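Local coordinates for uncharacterized protein (Bacteroides ovatus, PDB 4IRT), which is of unknown function but, as a member of a BNR-repeat family, is probably a neuraminidase-like beta-propeller protein, at residues I37-L48 and W58-V69. Sequence-based numbering, arbitrary orientation.
With EDO (1,2-ethanediol), chain I.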
loop_
_atom_site.group_PDB
_atom_site.type_symbol
_atom_site.label_atom_id
_atom_site.label_comp_id
_atom_site.label_asym_id
_atom_site.label_seq_id
_atom_site.Cartn_x
_atom_site.Cartn_y
_atom_site.Cartn_z
ATOM N N ILE A 37 -15.096 2.821 -2.189
ATOM C CA ILE A 37 -14.445 1.529 -2.280
ATOM C C ILE A 37 -14.372 1.136 -3.745
ATOM O O ILE A 37 -15.145 1.642 -4.581
ATOM C CB ILE A 37 -15.227 0.465 -1.455
ATOM C CG1 ILE A 37 -14.363 -0.776 -1.184
ATOM C CG2 ILE A 37 -16.550 0.111 -2.123
ATOM C CD1 ILE A 37 -15.025 -1.721 -0.195
ATOM N N SER A 38 -13.450 0.244 -4.075
ATOM C CA SER A 38 -13.341 -0.252 -5.439
ATOM C C SER A 38 -12.879 -1.696 -5.390
ATOM O O SER A 38 -12.099 -2.066 -4.518
ATOM C CB SER A 38 -12.343 0.597 -6.282
ATOM O OG SER A 38 -11.041 0.636 -5.724
ATOM N N TYR A 39 -13.363 -2.474 -6.345
ATOM C CA TYR A 39 -13.000 -3.874 -6.475
ATOM C C TYR A 39 -13.420 -4.388 -7.815
ATOM O O TYR A 39 -14.165 -3.706 -8.553
ATOM C CB TYR A 39 -13.650 -4.716 -5.397
ATOM C CG TYR A 39 -15.145 -4.653 -5.346
ATOM C CD1 TYR A 39 -15.788 -3.689 -4.577
ATOM C CD2 TYR A 39 -15.928 -5.609 -6.007
ATOM C CE1 TYR A 39 -17.177 -3.653 -4.482
ATOM C CE2 TYR A 39 -17.315 -5.576 -5.914
ATOM C CZ TYR A 39 -17.915 -4.569 -5.164
ATOM O OH TYR A 39 -19.278 -4.544 -5.049
ATOM N N TYR A 40 -12.911 -5.582 -8.161
ATOM C CA TYR A 40 -13.413 -6.303 -9.315
ATOM C C TYR A 40 -14.501 -7.291 -8.902
ATOM O O TYR A 40 -14.319 -8.058 -7.944
ATOM C CB TYR A 40 -12.301 -7.080 -9.973
ATOM C CG TYR A 40 -11.174 -6.283 -10.598
ATOM C CD1 TYR A 40 -11.375 -5.561 -11.760
ATOM C CD2 TYR A 40 -9.880 -6.334 -10.071
ATOM C CE1 TYR A 40 -10.347 -4.837 -12.333
ATOM C CE2 TYR A 40 -8.832 -5.626 -10.639
ATOM C CZ TYR A 40 -9.064 -4.899 -11.805
ATOM O OH TYR A 40 -8.047 -4.188 -12.422
ATOM N N ASP A 41 -15.594 -7.293 -9.642
ATOM C CA ASP A 41 -16.640 -8.277 -9.457
ATOM C C ASP A 41 -16.260 -9.621 -10.084
ATOM O O ASP A 41 -15.207 -9.766 -10.689
ATOM C CB ASP A 41 -18.004 -7.723 -9.899
ATOM C CG ASP A 41 -18.214 -7.705 -11.401
ATOM O OD1 ASP A 41 -17.436 -8.295 -12.187
ATOM O OD2 ASP A 41 -19.227 -7.072 -11.817
ATOM N N ASN A 42 -17.095 -10.633 -9.893
ATOM C CA ASN A 42 -16.735 -11.966 -10.356
ATOM C C ASN A 42 -16.569 -12.105 -11.862
ATOM O O ASN A 42 -15.936 -13.056 -12.334
ATOM C CB ASN A 42 -17.759 -13.008 -9.887
ATOM C CG ASN A 42 -17.149 -14.408 -9.820
ATOM O OD1 ASN A 42 -16.062 -14.594 -9.269
ATOM N ND2 ASN A 42 -17.849 -15.382 -10.358
ATOM N N ASP A 43 -17.166 -11.186 -12.609
ATOM C CA ASP A 43 -16.996 -11.140 -14.066
ATOM C C ASP A 43 -15.791 -10.314 -14.534
ATOM O O ASP A 43 -15.564 -10.135 -15.752
ATOM C CB ASP A 43 -18.262 -10.573 -14.693
ATOM C CG ASP A 43 -19.487 -11.455 -14.421
ATOM O OD1 ASP A 43 -19.369 -12.692 -14.464
ATOM O OD2 ASP A 43 -20.565 -10.910 -14.187
ATOM N N GLY A 44 -15.039 -9.765 -13.589
ATOM C CA GLY A 44 -13.882 -8.986 -13.932
ATOM C C GLY A 44 -14.109 -7.502 -14.112
ATOM O O GLY A 44 -13.177 -6.789 -14.498
ATOM N N TYR A 45 -15.321 -7.029 -13.828
ATOM C CA TYR A 45 -15.627 -5.622 -13.963
ATOM C C TYR A 45 -15.176 -4.839 -12.738
ATOM O O TYR A 45 -15.332 -5.271 -11.597
ATOM C CB TYR A 45 -17.119 -5.376 -14.222
ATOM C CG TYR A 45 -17.563 -5.699 -15.627
ATOM C CD1 TYR A 45 -17.830 -7.008 -16.002
ATOM C CD2 TYR A 45 -17.710 -4.706 -16.584
ATOM C CE1 TYR A 45 -18.244 -7.324 -17.293
ATOM C CE2 TYR A 45 -18.108 -5.012 -17.876
ATOM C CZ TYR A 45 -18.374 -6.323 -18.219
ATOM O OH TYR A 45 -18.762 -6.652 -19.497
ATOM N N LEU A 46 -14.651 -3.646 -12.994
ATOM C CA LEU A 46 -14.312 -2.707 -11.954
ATOM C C LEU A 46 -15.612 -2.152 -11.431
ATOM O O LEU A 46 -16.388 -1.583 -12.209
ATOM C CB LEU A 46 -13.483 -1.563 -12.561
ATOM C CG LEU A 46 -13.360 -0.269 -11.771
ATOM C CD1 LEU A 46 -12.671 -0.530 -10.452
ATOM C CD2 LEU A 46 -12.579 0.754 -12.561
ATOM N N VAL A 47 -15.837 -2.318 -10.134
ATOM C CA VAL A 47 -16.974 -1.775 -9.441
ATOM C C VAL A 47 -16.470 -0.644 -8.537
ATOM O O VAL A 47 -15.441 -0.789 -7.860
ATOM C CB VAL A 47 -17.626 -2.868 -8.568
ATOM C CG1 VAL A 47 -18.741 -2.302 -7.709
ATOM C CG2 VAL A 47 -18.143 -3.993 -9.452
ATOM N N LEU A 48 -17.200 0.475 -8.512
ATOM C CA LEU A 48 -16.962 1.557 -7.545
ATOM C C LEU A 48 -18.195 1.684 -6.653
ATOM O O LEU A 48 -19.327 1.527 -7.122
ATOM C CB LEU A 48 -16.698 2.882 -8.261
ATOM C CG LEU A 48 -15.529 2.964 -9.230
ATOM C CD1 LEU A 48 -15.410 4.367 -9.769
ATOM C CD2 LEU A 48 -14.215 2.552 -8.576
ATOM N N TRP A 58 -24.708 0.850 0.869
ATOM C CA TRP A 58 -23.832 1.236 -0.234
ATOM C C TRP A 58 -24.598 1.506 -1.527
ATOM O O TRP A 58 -25.632 0.894 -1.806
ATOM C CB TRP A 58 -22.815 0.130 -0.510
ATOM C CG TRP A 58 -21.852 -0.091 0.609
ATOM C CD1 TRP A 58 -22.039 -0.881 1.705
ATOM C CD2 TRP A 58 -20.575 0.497 0.751
ATOM N NE1 TRP A 58 -20.946 -0.810 2.522
ATOM C CE2 TRP A 58 -20.027 0.027 1.955
ATOM C CE3 TRP A 58 -19.814 1.371 -0.038
ATOM C CZ2 TRP A 58 -18.753 0.409 2.397
ATOM C CZ3 TRP A 58 -18.570 1.760 0.405
ATOM C CH2 TRP A 58 -18.038 1.265 1.613
ATOM N N THR A 59 -24.090 2.457 -2.300
ATOM C CA THR A 59 -24.447 2.596 -3.680
ATOM C C THR A 59 -23.303 1.970 -4.442
ATOM O O THR A 59 -22.161 2.352 -4.276
ATOM C CB THR A 59 -24.641 4.077 -4.041
ATOM O OG1 THR A 59 -25.722 4.592 -3.241
ATOM C CG2 THR A 59 -25.013 4.278 -5.515
ATOM N N LEU A 60 -23.616 0.984 -5.268
ATOM C CA LEU A 60 -22.573 0.289 -6.046
ATOM C C LEU A 60 -22.814 0.500 -7.527
ATOM O O LEU A 60 -23.970 0.505 -7.980
ATOM C CB LEU A 60 -22.560 -1.202 -5.731
ATOM C CG LEU A 60 -22.350 -1.574 -4.262
ATOM C CD1 LEU A 60 -22.551 -3.071 -4.072
ATOM C CD2 LEU A 60 -20.997 -1.107 -3.747
ATOM N N HIS A 61 -21.735 0.682 -8.287
ATOM C CA HIS A 61 -21.838 0.975 -9.732
ATOM C C HIS A 61 -20.835 0.105 -10.464
ATOM O O HIS A 61 -19.628 0.223 -10.232
ATOM C CB HIS A 61 -21.561 2.452 -10.024
ATOM C CG HIS A 61 -21.452 2.767 -11.483
ATOM N ND1 HIS A 61 -22.528 2.685 -12.349
ATOM C CD2 HIS A 61 -20.397 3.148 -12.235
ATOM C CE1 HIS A 61 -22.137 3.041 -13.562
ATOM N NE2 HIS A 61 -20.844 3.281 -13.529
ATOM N N ARG A 62 -21.338 -0.802 -11.299
ATOM C CA ARG A 62 -20.459 -1.549 -12.209
ATOM C C ARG A 62 -20.056 -0.619 -13.360
ATOM O O ARG A 62 -20.917 -0.134 -14.106
ATOM C CB ARG A 62 -21.150 -2.790 -12.768
ATOM C CG ARG A 62 -20.148 -3.720 -13.447
ATOM C CD ARG A 62 -20.786 -4.944 -14.055
ATOM N NE ARG A 62 -21.346 -4.639 -15.351
ATOM C CZ ARG A 62 -21.795 -5.541 -16.224
ATOM N NH1 ARG A 62 -21.731 -6.847 -15.947
ATOM N NH2 ARG A 62 -22.291 -5.124 -17.400
ATOM N N THR A 63 -18.766 -0.331 -13.469
ATOM C CA THR A 63 -18.270 0.569 -14.496
ATOM C C THR A 63 -18.219 -0.159 -15.845
ATOM O O THR A 63 -18.555 -1.348 -15.949
ATOM C CB THR A 63 -16.862 1.106 -14.166
ATOM O OG1 THR A 63 -15.889 0.048 -14.325
ATOM C CG2 THR A 63 -16.785 1.643 -12.725
ATOM N N GLN A 64 -17.745 0.564 -16.842
ATOM C CA GLN A 64 -17.647 0.065 -18.196
ATOM C C GLN A 64 -16.338 -0.697 -18.406
ATOM O O GLN A 64 -16.079 -1.177 -19.512
ATOM C CB GLN A 64 -17.733 1.239 -19.184
ATOM C CG GLN A 64 -16.563 2.243 -19.099
ATOM C CD GLN A 64 -16.877 3.442 -18.230
ATOM O OE1 GLN A 64 -17.346 3.280 -17.100
ATOM N NE2 GLN A 64 -16.580 4.649 -18.726
ATOM N N TYR A 65 -15.515 -0.798 -17.362
ATOM C CA TYR A 65 -14.183 -1.375 -17.476
ATOM C C TYR A 65 -14.050 -2.732 -16.805
ATOM O O TYR A 65 -14.685 -3.007 -15.796
ATOM C CB TYR A 65 -13.146 -0.423 -16.880
ATOM C CG TYR A 65 -13.159 0.918 -17.582
ATOM C CD1 TYR A 65 -12.871 1.010 -18.949
ATOM C CD2 TYR A 65 -13.473 2.086 -16.901
ATOM C CE1 TYR A 65 -12.885 2.228 -19.610
ATOM C CE2 TYR A 65 -13.481 3.314 -17.557
ATOM C CZ TYR A 65 -13.193 3.373 -18.907
ATOM O OH TYR A 65 -13.208 4.573 -19.592
ATOM N N GLN A 66 -13.208 -3.555 -17.417
ATOM C CA GLN A 66 -12.815 -4.842 -16.891
ATOM C C GLN A 66 -11.335 -4.869 -16.630
ATOM O O GLN A 66 -10.588 -4.087 -17.215
ATOM C CB GLN A 66 -13.129 -5.933 -17.888
ATOM C CG GLN A 66 -14.590 -6.262 -17.984
ATOM C CD GLN A 66 -14.837 -7.326 -19.028
ATOM O OE1 GLN A 66 -14.749 -7.046 -20.186
ATOM N NE2 GLN A 66 -15.169 -8.546 -18.605
ATOM N N GLY A 67 -10.911 -5.771 -15.745
ATOM C CA GLY A 67 -9.494 -6.065 -15.581
ATOM C C GLY A 67 -9.148 -7.545 -15.744
ATOM O O GLY A 67 -10.014 -8.440 -15.635
ATOM N N ASN A 68 -7.883 -7.814 -16.020
ATOM C CA ASN A 68 -7.377 -9.192 -16.079
ATOM C C ASN A 68 -7.190 -9.751 -14.672
ATOM O O ASN A 68 -6.091 -9.855 -14.186
ATOM C CB ASN A 68 -6.073 -9.248 -16.851
ATOM C CG ASN A 68 -5.568 -10.655 -17.017
ATOM O OD1 ASN A 68 -6.346 -11.616 -16.941
ATOM N ND2 ASN A 68 -4.267 -10.795 -17.253
ATOM N N VAL A 69 -8.288 -10.100 -14.040
ATOM C CA VAL A 69 -8.312 -10.514 -12.644
ATOM C C VAL A 69 -7.562 -11.828 -12.360
ATOM O O VAL A 69 -7.143 -12.060 -11.236
ATOM C CB VAL A 69 -9.765 -10.592 -12.101
ATOM C CG1 VAL A 69 -10.395 -9.193 -12.086
ATOM C CG2 VAL A 69 -10.622 -11.536 -12.921
HETATM C C1 EDO I . -12.756 -13.697 -14.655
HETATM O O1 EDO I . -12.112 -14.708 -15.431
HETATM C C2 EDO I . -14.238 -13.691 -14.961
HETATM O O2 EDO I . -14.849 -14.714 -14.169
HETATM O O HOH W 1 -20.897 -8.219 -13.710
#
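The ring of Tyr45 is sandwiched between Arg62 and Gln66, which flank the corner the chain turns at Gln64. On one face the guanidinium of Arg62 lies flat, its plane 9° from the ring's and its CZ 3.9 Å from the ring centroid, a cation-pi stack; over the opposite face Gln66 CG makes a CH-pi contact. Arginine suits its place because its flat, charged group, brought there by a bend at chi3 (82°), can stack and still donate NH1 to a water bound by Asp41 and Asp43. Gln66 crosses the ring with its amide stacked nearly flat on it, NE2 donating to Asp43 O (3.3 Å). Both reach Tyr45 because a beta bulge puts two extra residues in the second strand: Tyr45 pairs with Gln66, Val47 with Arg62. Strand 59-63 of this antiparallel hairpin edges a four-stranded sheet, consistent with a propeller blade. Within the bulge, Leu46 O accepts from Thr63 N and Thr63 OG1 (2.7 Å); threonine fits, since its hydroxyl also accepts from Tyr65 N in an ST turn. Replacing Tyr45 by alanine is likely to strip Arg62 and Gln66 of their shared stacking surface. Beyond the bulge, Val69 CG1 covers one face of Tyr40, whose OH bonds to Asn74 O.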